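Local coordinates for FHA domain-containing protein FhaA (Mycobacterium tuberculosis, PDB 3PO8), which regulates cell growth and peptidoglycan synthesis by binding MviN, its FHA domain, the part present here, recognising phosphorylated partners such as MviN and PknB, at residues T68-P73 / D81-R86; S14-Q19 / F35-T40. All blocks are in the same frame, centred on the assembly; numbering follows the deposited sequence.

From the N terminus, the chain runs through strand 4-10 into 14-19, and contact 2 closes the earlier of the two loops when 35-40 returns to 14-19 after 15 intervening residues that include strand 23-28. It joins an outermost strand of the six-stranded antiparallel sheet to an outermost strand of the five-stranded mixed sheet, across one side of the FHA beta sandwich. Contact 1 opens later and closes a shorter loop of seven residues, pairing T68 and V69 with R86 and I85 inside the antiparallel sheet. The two loops follow in series, neither nested nor crossed. Their centres lie about 16 Å apart, and both contacts reach the antiparallel sheet, from which contact 2 bridges to its partner.

Contact 1. Residues T68-P73 / D81-R86; sequences TVNNAP and DGDVIR
In the antiparallel sheet of the FHA beta sandwich, T68 and V69 pair with R86 and I85 where the chain enters a type I' turn that runs from V69 to A72. T68 and R86 form the hydrogen-bonded pair, with T68 N to R86 O at 3.0 Å and R86 N to T68 O at 2.9 Å; V69 and I85 form the non-hydrogen-bonded pair, and N70 N to V84 O carries the pairing on into the turn. The side chain of N70 extends it further. Its CG stands anti to its own carbonyl carbon, beside the backbone N (chi1 -60°), and the amide it carries lies against the segment 81-86, where OD1 accepts from V84 N at 2.9 Å in place of a backbone carbonyl. The other arm of the same amide, ND2, meets D83 OD1 at 3.0 Å from above the carboxylate, the two planes standing 81° apart. D83 OD2 is held by A80 N and W77 NE1, so the carboxylate is anchored through both oxygens. On the face that carries V69 and I85, V69 CG2 loosely faces I85 CG1, while V69 CG1 rests on D83 CB at 3.7 Å. On the opposite face, R86 is extended from CG to NE; N71 OD1 sits over one face of its guanidinium and V84 CG1 over the opposite face, offset toward the rim. NE makes a salt bridge with E91, which fixes the arginine from the next strand. One water knits this side together: it accepts from N71 N and R86 NH1, donates to V84 O, and hydrogen-bonds to T68 OG1 at 2.8 Å.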
loop_
_atom_site.group_PDB
_atom_site.type_symbol
_atom_site.label_atom_id
_atom_site.label_comp_id
_atom_site.label_asym_id
_atom_site.label_seq_id
_atom_site.Cartn_x
_atom_site.Cartn_y
_atom_site.Cartn_z
ATOM N N THR A 68 -0.899 3.348 9.166
ATOM C CA THR A 68 -2.060 4.234 9.229
ATOM C C THR A 68 -2.575 4.555 7.846
ATOM O O THR A 68 -1.847 4.518 6.862
ATOM C CB THR A 68 -1.810 5.570 9.951
ATOM O OG1 THR A 68 -0.885 6.364 9.212
ATOM C CG2 THR A 68 -1.236 5.346 11.318
ATOM N N VAL A 69 -3.865 4.818 7.783
ATOM C CA VAL A 69 -4.480 5.344 6.565
ATOM C C VAL A 69 -5.209 6.617 6.951
ATOM O O VAL A 69 -6.002 6.619 7.893
ATOM C CB VAL A 69 -5.434 4.349 5.869
ATOM C CG1 VAL A 69 -5.993 4.958 4.547
ATOM C CG2 VAL A 69 -4.740 3.038 5.598
ATOM N N ASN A 70 -4.882 7.701 6.243
ATOM C CA ASN A 70 -5.435 9.022 6.545
ATOM C C ASN A 70 -5.225 9.341 8.014
ATOM O O ASN A 70 -6.126 9.857 8.689
ATOM C CB ASN A 70 -6.898 9.108 6.133
ATOM C CG ASN A 70 -7.091 8.860 4.645
ATOM O OD1 ASN A 70 -6.167 9.036 3.841
ATOM N ND2 ASN A 70 -8.291 8.468 4.269
ATOM N N ASN A 71 -4.024 8.987 8.498
ATOM C CA ASN A 71 -3.574 9.178 9.872
ATOM C C ASN A 71 -4.390 8.447 10.932
ATOM O O ASN A 71 -4.384 8.842 12.098
ATOM C CB ASN A 71 -3.476 10.673 10.197
ATOM C CG ASN A 71 -2.376 11.387 9.395
ATOM O OD1 ASN A 71 -1.252 10.874 9.269
ATOM N ND2 ASN A 71 -2.700 12.545 8.860
ATOM N N ALA A 72 -5.101 7.396 10.525
ATOM C CA ALA A 72 -5.865 6.538 11.435
ATOM C C ALA A 72 -5.152 5.199 11.539
ATOM O O ALA A 72 -4.781 4.641 10.529
ATOM C CB ALA A 72 -7.250 6.323 10.874
ATOM N N PRO A 73 -4.968 4.665 12.751
ATOM C CA PRO A 73 -4.343 3.355 12.847
ATOM C C PRO A 73 -5.256 2.264 12.326
ATOM O O PRO A 73 -6.436 2.269 12.646
ATOM C CB PRO A 73 -4.119 3.187 14.341
ATOM C CG PRO A 73 -5.120 4.086 14.979
ATOM C CD PRO A 73 -5.217 5.244 14.080
ATOM N N ASP A 81 -10.106 6.048 -3.334
ATOM C CA ASP A 81 -9.297 6.995 -4.072
ATOM C C ASP A 81 -8.896 8.152 -3.150
ATOM O O ASP A 81 -9.741 8.703 -2.418
ATOM C CB ASP A 81 -10.118 7.502 -5.253
ATOM C CG ASP A 81 -9.359 8.439 -6.148
ATOM O OD1 ASP A 81 -8.301 8.085 -6.668
ATOM O OD2 ASP A 81 -9.870 9.552 -6.378
ATOM N N GLY A 82 -7.599 8.472 -3.138
ATOM C CA GLY A 82 -7.074 9.565 -2.363
ATOM C C GLY A 82 -6.561 9.205 -0.992
ATOM O O GLY A 82 -6.028 10.074 -0.302
ATOM N N ASP A 83 -6.740 7.954 -0.587
ATOM C CA ASP A 83 -6.226 7.547 0.722
ATOM C C ASP A 83 -4.723 7.649 0.755
ATOM O O ASP A 83 -4.049 7.437 -0.256
ATOM C CB ASP A 83 -6.657 6.128 1.075
ATOM C CG ASP A 83 -8.120 6.037 1.525
ATOM O OD1 ASP A 83 -8.808 7.075 1.703
ATOM O OD2 ASP A 83 -8.589 4.888 1.743
ATOM N N VAL A 84 -4.206 8.015 1.916
ATOM C CA VAL A 84 -2.772 8.124 2.113
ATOM C C VAL A 84 -2.350 7.131 3.178
ATOM O O VAL A 84 -2.801 7.186 4.344
ATOM C CB VAL A 84 -2.334 9.557 2.456
ATOM C CG1 VAL A 84 -0.837 9.610 2.654
ATOM C CG2 VAL A 84 -2.743 10.500 1.314
ATOM N N ILE A 85 -1.537 6.172 2.739
ATOM C CA ILE A 85 -1.012 5.132 3.642
ATOM C C ILE A 85 0.317 5.582 4.219
ATOM O O ILE A 85 1.177 6.016 3.478
ATOM C CB ILE A 85 -0.803 3.799 2.897
ATOM C CG1 ILE A 85 -2.090 3.360 2.198
ATOM C CG2 ILE A 85 -0.282 2.744 3.891
ATOM C CD1 ILE A 85 -1.808 2.385 1.093
ATOM N N ARG A 86 0.501 5.480 5.529
ATOM C CA ARG A 86 1.785 5.786 6.138
ATOM C C ARG A 86 2.342 4.592 6.860
ATOM O O ARG A 86 1.638 3.900 7.584
ATOM C CB ARG A 86 1.682 6.967 7.073
ATOM C CG ARG A 86 1.455 8.238 6.314
ATOM C CD ARG A 86 1.265 9.441 7.221
ATOM N NE ARG A 86 1.085 10.646 6.412
ATOM C CZ ARG A 86 -0.073 11.106 5.931
ATOM N NH1 ARG A 86 -1.227 10.501 6.189
ATOM N NH2 ARG A 86 -0.074 12.216 5.179
HETATM O O HOH W 1 -1.857 7.782 6.955
#

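Contact 2. Residues S14-Q19 / F35-T40; sequences SGRTYQ and FRLPDT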
loop_
_atom_site.group_PDB
_atom_site.type_symbol
_atom_site.label_atom_id
_atom_site.label_comp_id
_atom_site.label_asym_id
_atom_site.label_seq_id
_atom_site.Cartn_x
_atom_site.Cartn_y
_atom_site.Cartn_z
ATOM N N SER A 14 10.505 10.785 -5.470
ATOM C CA SER A 14 10.888 9.865 -6.527
ATOM C C SER A 14 9.746 9.616 -7.509
ATOM O O SER A 14 9.979 9.188 -8.636
ATOM C CB SER A 14 11.310 8.517 -5.930
ATOM O OG SER A 14 10.189 7.785 -5.440
ATOM N N GLY A 15 8.521 9.838 -7.038
ATOM C CA GLY A 15 7.311 9.501 -7.774
ATOM C C GLY A 15 7.088 8.028 -8.032
ATOM O O GLY A 15 6.192 7.678 -8.768
ATOM N N ARG A 16 7.887 7.148 -7.432
ATOM C CA ARG A 16 7.817 5.723 -7.740
ATOM C C ARG A 16 6.424 5.142 -7.469
ATOM O O ARG A 16 5.836 5.380 -6.416
ATOM C CB ARG A 16 8.859 4.942 -6.939
ATOM C CG ARG A 16 9.039 3.535 -7.393
ATOM C CD ARG A 16 10.401 2.971 -6.978
ATOM N NE ARG A 16 10.587 2.972 -5.542
ATOM C CZ ARG A 16 10.423 1.924 -4.742
ATOM N NH1 ARG A 16 10.065 0.740 -5.232
ATOM N NH2 ARG A 16 10.666 2.055 -3.443
ATOM N N THR A 17 5.952 4.338 -8.419
ATOM C CA THR A 17 4.571 3.893 -8.482
ATOM C C THR A 17 4.487 2.382 -8.644
ATOM O O THR A 17 5.314 1.764 -9.288
ATOM C CB THR A 17 3.868 4.592 -9.664
ATOM O OG1 THR A 17 3.801 6.005 -9.390
ATOM C CG2 THR A 17 2.472 4.075 -9.900
ATOM N N TYR A 18 3.454 1.802 -8.031
ATOM C CA TYR A 18 3.125 0.409 -8.175
ATOM C C TYR A 18 1.644 0.269 -8.489
ATOM O O TYR A 18 0.800 0.928 -7.845
ATOM C CB TYR A 18 3.451 -0.316 -6.877
ATOM C CG TYR A 18 3.051 -1.764 -6.894
ATOM C CD1 TYR A 18 3.797 -2.698 -7.588
ATOM C CD2 TYR A 18 1.918 -2.191 -6.241
ATOM C CE1 TYR A 18 3.423 -4.040 -7.604
ATOM C CE2 TYR A 18 1.522 -3.529 -6.258
ATOM C CZ TYR A 18 2.281 -4.443 -6.934
ATOM O OH TYR A 18 1.934 -5.782 -6.982
ATOM N N GLN A 19 1.336 -0.551 -9.479
ATOM C CA GLN A 19 -0.033 -0.831 -9.853
ATOM C C GLN A 19 -0.466 -2.159 -9.255
ATOM O O GLN A 19 0.190 -3.164 -9.457
ATOM C CB GLN A 19 -0.186 -0.848 -11.370
ATOM C CG GLN A 19 -1.625 -0.939 -11.812
ATOM C CD GLN A 19 -1.843 -0.502 -13.231
ATOM O OE1 GLN A 19 -2.189 -1.311 -14.076
ATOM N NE2 GLN A 19 -1.638 0.779 -13.500
ATOM N N PHE A 35 5.943 -4.408 -3.713
ATOM C CA PHE A 35 6.325 -2.996 -3.702
ATOM C C PHE A 35 7.271 -2.858 -2.513
ATOM O O PHE A 35 6.872 -2.944 -1.355
ATOM C CB PHE A 35 5.094 -2.094 -3.561
ATOM C CG PHE A 35 5.333 -0.638 -3.852
ATOM C CD1 PHE A 35 6.311 -0.204 -4.737
ATOM C CD2 PHE A 35 4.506 0.311 -3.288
ATOM C CE1 PHE A 35 6.471 1.160 -5.015
ATOM C CE2 PHE A 35 4.648 1.658 -3.576
ATOM C CZ PHE A 35 5.637 2.074 -4.435
ATOM N N ARG A 36 8.546 -2.708 -2.835
ATOM C CA ARG A 36 9.626 -2.793 -1.864
ATOM C C ARG A 36 10.105 -1.393 -1.493
ATOM O O ARG A 36 10.435 -0.600 -2.379
ATOM C CB ARG A 36 10.760 -3.638 -2.437
ATOM C CG ARG A 36 11.863 -3.939 -1.452
ATOM C CD ARG A 36 12.936 -4.743 -2.129
ATOM N NE ARG A 36 13.960 -5.185 -1.199
ATOM C CZ ARG A 36 14.993 -5.934 -1.542
ATOM N NH1 ARG A 36 15.110 -6.360 -2.772
ATOM N NH2 ARG A 36 15.884 -6.279 -0.629
ATOM N N LEU A 37 10.128 -1.084 -0.196
ATOM C CA LEU A 37 10.456 0.268 0.298
ATOM C C LEU A 37 11.789 0.273 1.054
ATOM O O LEU A 37 11.979 -0.523 1.969
ATOM C CB LEU A 37 9.359 0.806 1.223
ATOM C CG LEU A 37 7.937 0.833 0.685
ATOM C CD1 LEU A 37 6.982 1.597 1.593
ATOM C CD2 LEU A 37 7.863 1.383 -0.694
ATOM N N PRO A 38 12.676 1.223 0.715
ATOM C CA PRO A 38 13.972 1.370 1.345
ATOM C C PRO A 38 13.858 2.221 2.616
ATOM O O PRO A 38 14.251 3.384 2.649
ATOM C CB PRO A 38 14.778 2.069 0.270
ATOM C CG PRO A 38 13.816 2.928 -0.368
ATOM C CD PRO A 38 12.581 2.111 -0.452
ATOM N N ASP A 39 13.248 1.628 3.625
ATOM C CA ASP A 39 12.847 2.333 4.846
ATOM C C ASP A 39 12.989 1.350 5.979
ATOM O O ASP A 39 12.303 0.337 6.016
ATOM C CB ASP A 39 11.395 2.804 4.662
ATOM C CG ASP A 39 10.874 3.631 5.820
ATOM O OD1 ASP A 39 11.380 3.515 6.948
ATOM O OD2 ASP A 39 9.936 4.414 5.600
ATOM N N THR A 40 13.897 1.638 6.912
ATOM C CA THR A 40 14.171 0.704 7.995
ATOM C C THR A 40 13.039 0.642 9.013
ATOM O O THR A 40 13.000 -0.263 9.843
ATOM C CB THR A 40 15.487 1.033 8.720
ATOM O OG1 THR A 40 15.449 2.387 9.188
ATOM C CG2 THR A 40 16.658 0.822 7.767
HETATM O O HOH W 2 9.470 -2.400 -5.479
#
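Y18 and F35 meet between the two sheets of the FHA beta sandwich, one from the outermost strand 17-19 and the other from the outermost strand 35-36. Y18 CB sits over the centre of the F35 ring, 3.6 Å from its centroid, in a CH-pi contact. The exchange is mutual but less centred in return: F35 CB lies over a face of the Y18 ring, displaced toward its rim. The two side chains slide past each other in opposite directions. Their planes are only 16° apart, yet the rings barely overlap, with centroids separated by 5.5 Å. The face of F35 opposite Y18 CB receives L37 CD2 above its centre, so the phenyl ring is clasped from both sides. Beside this apolar contact, R16 reaches across to the backbone, its chain bent at chi3 (60°). Its NH1 and NH2 approach end-on and both donate to R36 O, which lies in the guanidinium plane; NH2 makes the shorter and straighter bond at 2.9 Å. A water completes the bridge, accepting from R36 N at 2.8 Å and, weakly, from R16 NH1. R16 NH2 also touches P38 CD at 3.6 Å, the two side chains meeting tip to tip, while F35 CE1 lies over one guanidinium face at 3.6 Å from NH1. Farther out, Y18 OH is bonded to N25 OD1, and F35 also packs on I27 and I92, tying the ring to both sheets. The turn leading into R16 is shaped by S14, whose OG accepts from R16 N at 3.1 Å in an ST turn.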